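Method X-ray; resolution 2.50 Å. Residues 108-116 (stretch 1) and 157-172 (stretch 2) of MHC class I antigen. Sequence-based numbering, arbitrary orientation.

Stretch 1 (108-116) DWSKGGYYQ
Stretch 2 157-172: YKKTYLEETCIEWLQR

Strand 111-116, extended throughout, crosses helix 157-172 with 128° between their N-to-C directions and a closest axial approach of 7.7 Å. Their register runs in opposite senses: Trp109 reaches Gln171, Lys111 meets Ile167, and Tyr115 lies by Leu162 and Lys158. The helix widens into a pi-type turn at 161-165, where Cys166 N bonds to Tyr161 O (2.7 Å).

Apolar packing centres on Leu162 (m, t), whose CD1 lies 3.8 Å from Tyr115 CB; Leu162 CD2 also touches the backbone, 3.4 Å from Tyr114 O, a van der Waals contact with a carbonyl oxygen. Gly113 lets the helix come close, since a CB there would sit 3.3 Å from Leu162 CB. Ile167 (m, m) sets CD1 3.8 Å from Lys111 CB.

Tyr115 (t, chi2 110°) offers a ring face to Lys158 (m, t, t, p): CD stands 4.2 Å from the ring centroid, a CH-pi contact suited to a long methylene chain. Trp109 (m, chi2 87°) instead meets Gln171 at its ring edge, CZ3 to NE2 3.5 Å.

The direct hydrogen bond runs from Lys111 NZ to Glu163 O (2.9 Å); chi2 to chi4 are all t, so the extended lysine spans the gap. A water donates to Leu162 O (3.0 Å) and, weakly, to Gly112 O (2.9 Å), linking the backbones.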

# COMPACT_ATOMS: atom_id res chain seq x y z
N ASP A 108 -13.81 -3.06 20.25
CA ASP A 108 -14.48 -3.81 21.29
C ASP A 108 -13.54 -4.80 22.00
O ASP A 108 -14.02 -5.62 22.78
CB ASP A 108 -15.68 -4.54 20.69
CG ASP A 108 -15.28 -5.62 19.68
OD1 ASP A 108 -14.07 -5.83 19.44
OD2 ASP A 108 -16.19 -6.28 19.13
N TRP A 109 -12.24 -4.74 21.71
CA TRP A 109 -11.20 -5.59 22.29
C TRP A 109 -11.31 -7.05 21.86
O TRP A 109 -10.69 -7.94 22.47
CB TRP A 109 -11.18 -5.43 23.82
CG TRP A 109 -10.75 -4.04 24.13
CD1 TRP A 109 -11.54 -2.92 24.22
CD2 TRP A 109 -9.40 -3.58 24.31
NE1 TRP A 109 -10.77 -1.81 24.48
CE2 TRP A 109 -9.46 -2.18 24.53
CE3 TRP A 109 -8.15 -4.22 24.31
CZ2 TRP A 109 -8.32 -1.41 24.75
CZ3 TRP A 109 -7.02 -3.46 24.54
CH2 TRP A 109 -7.11 -2.07 24.76
N SER A 110 -12.06 -7.33 20.80
CA SER A 110 -11.87 -8.56 20.06
C SER A 110 -10.69 -8.41 19.09
O SER A 110 -10.29 -7.29 18.71
CB SER A 110 -13.15 -8.96 19.32
OG SER A 110 -13.43 -8.10 18.22
N LYS A 111 -10.14 -9.54 18.68
CA LYS A 111 -8.95 -9.55 17.86
C LYS A 111 -9.09 -10.56 16.73
O LYS A 111 -9.90 -11.48 16.78
CB LYS A 111 -7.71 -9.86 18.69
CG LYS A 111 -7.95 -10.79 19.83
CD LYS A 111 -6.81 -10.72 20.83
CE LYS A 111 -6.75 -11.97 21.69
NZ LYS A 111 -5.64 -11.91 22.69
N GLY A 112 -8.29 -10.35 15.69
CA GLY A 112 -8.18 -11.31 14.61
C GLY A 112 -6.74 -11.40 14.14
O GLY A 112 -5.86 -10.67 14.61
N GLY A 113 -6.51 -12.30 13.21
CA GLY A 113 -5.16 -12.45 12.69
C GLY A 113 -5.18 -13.32 11.46
O GLY A 113 -6.14 -14.06 11.21
N TYR A 114 -4.10 -13.22 10.69
CA TYR A 114 -4.02 -13.94 9.44
C TYR A 114 -2.55 -14.26 9.19
O TYR A 114 -1.66 -13.65 9.77
CB TYR A 114 -4.62 -13.14 8.28
CG TYR A 114 -3.94 -11.80 8.09
CD1 TYR A 114 -2.88 -11.67 7.19
CD2 TYR A 114 -4.34 -10.68 8.82
CE1 TYR A 114 -2.25 -10.47 7.01
CE2 TYR A 114 -3.70 -9.46 8.65
CZ TYR A 114 -2.66 -9.38 7.74
OH TYR A 114 -2.01 -8.21 7.54
N TYR A 115 -2.33 -15.21 8.30
CA TYR A 115 -1.00 -15.72 8.04
C TYR A 115 -1.06 -16.50 6.72
O TYR A 115 -1.58 -17.61 6.68
CB TYR A 115 -0.56 -16.59 9.22
CG TYR A 115 0.87 -17.00 9.24
CD1 TYR A 115 1.74 -16.48 10.20
CD2 TYR A 115 1.37 -17.93 8.33
CE1 TYR A 115 3.08 -16.88 10.23
CE2 TYR A 115 2.71 -18.33 8.36
CZ TYR A 115 3.55 -17.81 9.31
OH TYR A 115 4.87 -18.20 9.34
N GLN A 116 -0.57 -15.89 5.63
CA GLN A 116 -0.89 -16.32 4.28
C GLN A 116 0.31 -16.20 3.36
O GLN A 116 1.13 -15.28 3.49
CB GLN A 116 -2.04 -15.49 3.68
CG GLN A 116 -3.25 -15.38 4.58
CD GLN A 116 -4.31 -14.46 4.00
OE1 GLN A 116 -4.65 -13.45 4.61
NE2 GLN A 116 -4.83 -14.80 2.83
N TYR A 157 2.90 -22.12 17.96
CA TYR A 157 3.68 -20.88 18.02
C TYR A 157 3.03 -19.79 17.19
O TYR A 157 3.05 -18.61 17.57
CB TYR A 157 5.12 -21.07 17.53
CG TYR A 157 5.96 -22.04 18.29
CD1 TYR A 157 5.74 -22.29 19.64
CD2 TYR A 157 7.01 -22.71 17.66
CE1 TYR A 157 6.53 -23.18 20.35
CE2 TYR A 157 7.79 -23.61 18.35
CZ TYR A 157 7.56 -23.83 19.69
OH TYR A 157 8.36 -24.72 20.38
N LYS A 158 2.48 -20.17 16.03
CA LYS A 158 1.89 -19.18 15.14
C LYS A 158 0.58 -18.64 15.70
O LYS A 158 0.34 -17.42 15.67
CB LYS A 158 1.70 -19.79 13.76
CG LYS A 158 3.00 -20.00 13.06
CD LYS A 158 2.84 -20.72 11.76
CE LYS A 158 4.22 -20.90 11.10
NZ LYS A 158 5.18 -21.54 12.02
N LYS A 159 -0.27 -19.52 16.24
CA LYS A 159 -1.48 -19.07 16.93
C LYS A 159 -1.13 -18.14 18.09
O LYS A 159 -1.71 -17.06 18.23
CB LYS A 159 -2.27 -20.28 17.43
CG LYS A 159 -3.59 -19.96 18.12
CD LYS A 159 -4.26 -21.26 18.63
CE LYS A 159 -5.70 -21.06 19.08
NZ LYS A 159 -5.85 -20.00 20.13
N THR A 160 -0.17 -18.55 18.93
CA THR A 160 0.29 -17.68 20.00
C THR A 160 0.78 -16.34 19.46
O THR A 160 0.41 -15.28 19.96
CB THR A 160 1.40 -18.39 20.79
OG1 THR A 160 0.84 -19.54 21.45
CG2 THR A 160 2.07 -17.44 21.82
N TYR A 161 1.60 -16.38 18.40
CA TYR A 161 2.12 -15.15 17.83
C TYR A 161 0.98 -14.26 17.34
O TYR A 161 0.94 -13.06 17.61
CB TYR A 161 3.10 -15.43 16.70
CG TYR A 161 3.53 -14.17 16.00
CD1 TYR A 161 4.64 -13.45 16.44
CD2 TYR A 161 2.81 -13.67 14.92
CE1 TYR A 161 5.02 -12.28 15.82
CE2 TYR A 161 3.17 -12.48 14.29
CZ TYR A 161 4.28 -11.80 14.74
OH TYR A 161 4.65 -10.64 14.12
N LEU A 162 0.03 -14.84 16.60
CA LEU A 162 -1.03 -14.03 16.02
C LEU A 162 -1.98 -13.51 17.09
O LEU A 162 -2.44 -12.37 17.01
CB LEU A 162 -1.80 -14.84 14.98
CG LEU A 162 -1.00 -15.22 13.74
CD1 LEU A 162 -1.80 -16.17 12.84
CD2 LEU A 162 -0.59 -13.97 12.99
N GLU A 163 -2.26 -14.32 18.11
CA GLU A 163 -3.28 -13.96 19.08
C GLU A 163 -2.72 -13.16 20.25
O GLU A 163 -3.46 -12.40 20.88
CB GLU A 163 -3.98 -15.22 19.60
CG GLU A 163 -4.67 -15.98 18.49
CD GLU A 163 -5.59 -17.07 18.98
OE1 GLU A 163 -5.49 -17.45 20.17
OE2 GLU A 163 -6.42 -17.56 18.18
N GLU A 164 -1.43 -13.29 20.53
CA GLU A 164 -0.91 -12.64 21.72
C GLU A 164 0.30 -11.77 21.42
O GLU A 164 0.25 -10.57 21.67
CB GLU A 164 -0.62 -13.70 22.78
CG GLU A 164 -1.92 -14.37 23.24
CD GLU A 164 -1.75 -15.80 23.69
OE1 GLU A 164 -0.62 -16.19 24.09
OE2 GLU A 164 -2.76 -16.54 23.63
N THR A 165 1.37 -12.36 20.88
CA THR A 165 2.61 -11.62 20.69
C THR A 165 2.39 -10.41 19.79
O THR A 165 2.78 -9.29 20.13
CB THR A 165 3.70 -12.54 20.12
OG1 THR A 165 3.91 -13.64 21.01
CG2 THR A 165 5.00 -11.79 19.96
N CYS A 166 1.75 -10.64 18.63
CA CYS A 166 1.45 -9.59 17.66
C CYS A 166 0.58 -8.48 18.27
O CYS A 166 0.82 -7.29 18.01
CB CYS A 166 0.74 -10.21 16.45
SG CYS A 166 0.28 -9.04 15.10
N ILE A 167 -0.43 -8.86 19.06
CA ILE A 167 -1.32 -7.88 19.69
C ILE A 167 -0.57 -7.06 20.72
O ILE A 167 -0.77 -5.85 20.84
CB ILE A 167 -2.53 -8.62 20.31
CG1 ILE A 167 -3.42 -9.22 19.20
CG2 ILE A 167 -3.33 -7.70 21.22
CD1 ILE A 167 -4.29 -8.16 18.48
N GLU A 168 0.31 -7.70 21.49
CA GLU A 168 1.08 -7.00 22.50
C GLU A 168 2.03 -5.98 21.87
O GLU A 168 2.15 -4.85 22.37
CB GLU A 168 1.85 -8.00 23.34
CG GLU A 168 0.98 -8.63 24.42
CD GLU A 168 1.54 -9.92 24.95
OE1 GLU A 168 2.64 -10.33 24.51
OE2 GLU A 168 0.88 -10.54 25.81
N TRP A 169 2.70 -6.34 20.78
CA TRP A 169 3.52 -5.35 20.10
C TRP A 169 2.66 -4.23 19.50
O TRP A 169 3.00 -3.05 19.63
CB TRP A 169 4.36 -6.03 19.03
CG TRP A 169 5.52 -6.76 19.63
CD1 TRP A 169 5.66 -8.11 19.73
CD2 TRP A 169 6.68 -6.19 20.25
NE1 TRP A 169 6.83 -8.41 20.35
CE2 TRP A 169 7.48 -7.25 20.68
CE3 TRP A 169 7.12 -4.88 20.47
CZ2 TRP A 169 8.72 -7.06 21.33
CZ3 TRP A 169 8.35 -4.68 21.11
CH2 TRP A 169 9.13 -5.77 21.54
N LEU A 170 1.54 -4.61 18.87
CA LEU A 170 0.64 -3.61 18.32
C LEU A 170 0.24 -2.61 19.38
O LEU A 170 0.30 -1.39 19.16
CB LEU A 170 -0.59 -4.29 17.72
CG LEU A 170 -1.71 -3.31 17.32
CD1 LEU A 170 -1.21 -2.27 16.34
CD2 LEU A 170 -2.94 -4.03 16.77
N GLN A 171 -0.13 -3.10 20.57
CA GLN A 171 -0.52 -2.19 21.64
C GLN A 171 0.65 -1.34 22.11
O GLN A 171 0.45 -0.17 22.47
CB GLN A 171 -1.12 -2.97 22.79
CG GLN A 171 -2.50 -3.55 22.52
CD GLN A 171 -2.80 -4.73 23.40
OE1 GLN A 171 -1.89 -5.31 24.01
NE2 GLN A 171 -4.08 -5.09 23.52
N ARG A 172 1.86 -1.89 22.12
CA ARG A 172 3.03 -1.07 22.43
C ARG A 172 3.24 -0.01 21.36
O ARG A 172 3.50 1.16 21.68
CB ARG A 172 4.30 -1.92 22.54
CG ARG A 172 4.66 -2.34 23.92
CD ARG A 172 5.83 -3.31 23.91
NE ARG A 172 5.62 -4.32 24.94
CZ ARG A 172 5.54 -5.63 24.73
NH1 ARG A 172 5.69 -6.15 23.50
NH2 ARG A 172 5.33 -6.43 25.76
O HOH W 1 -5.40 -11.83 17.20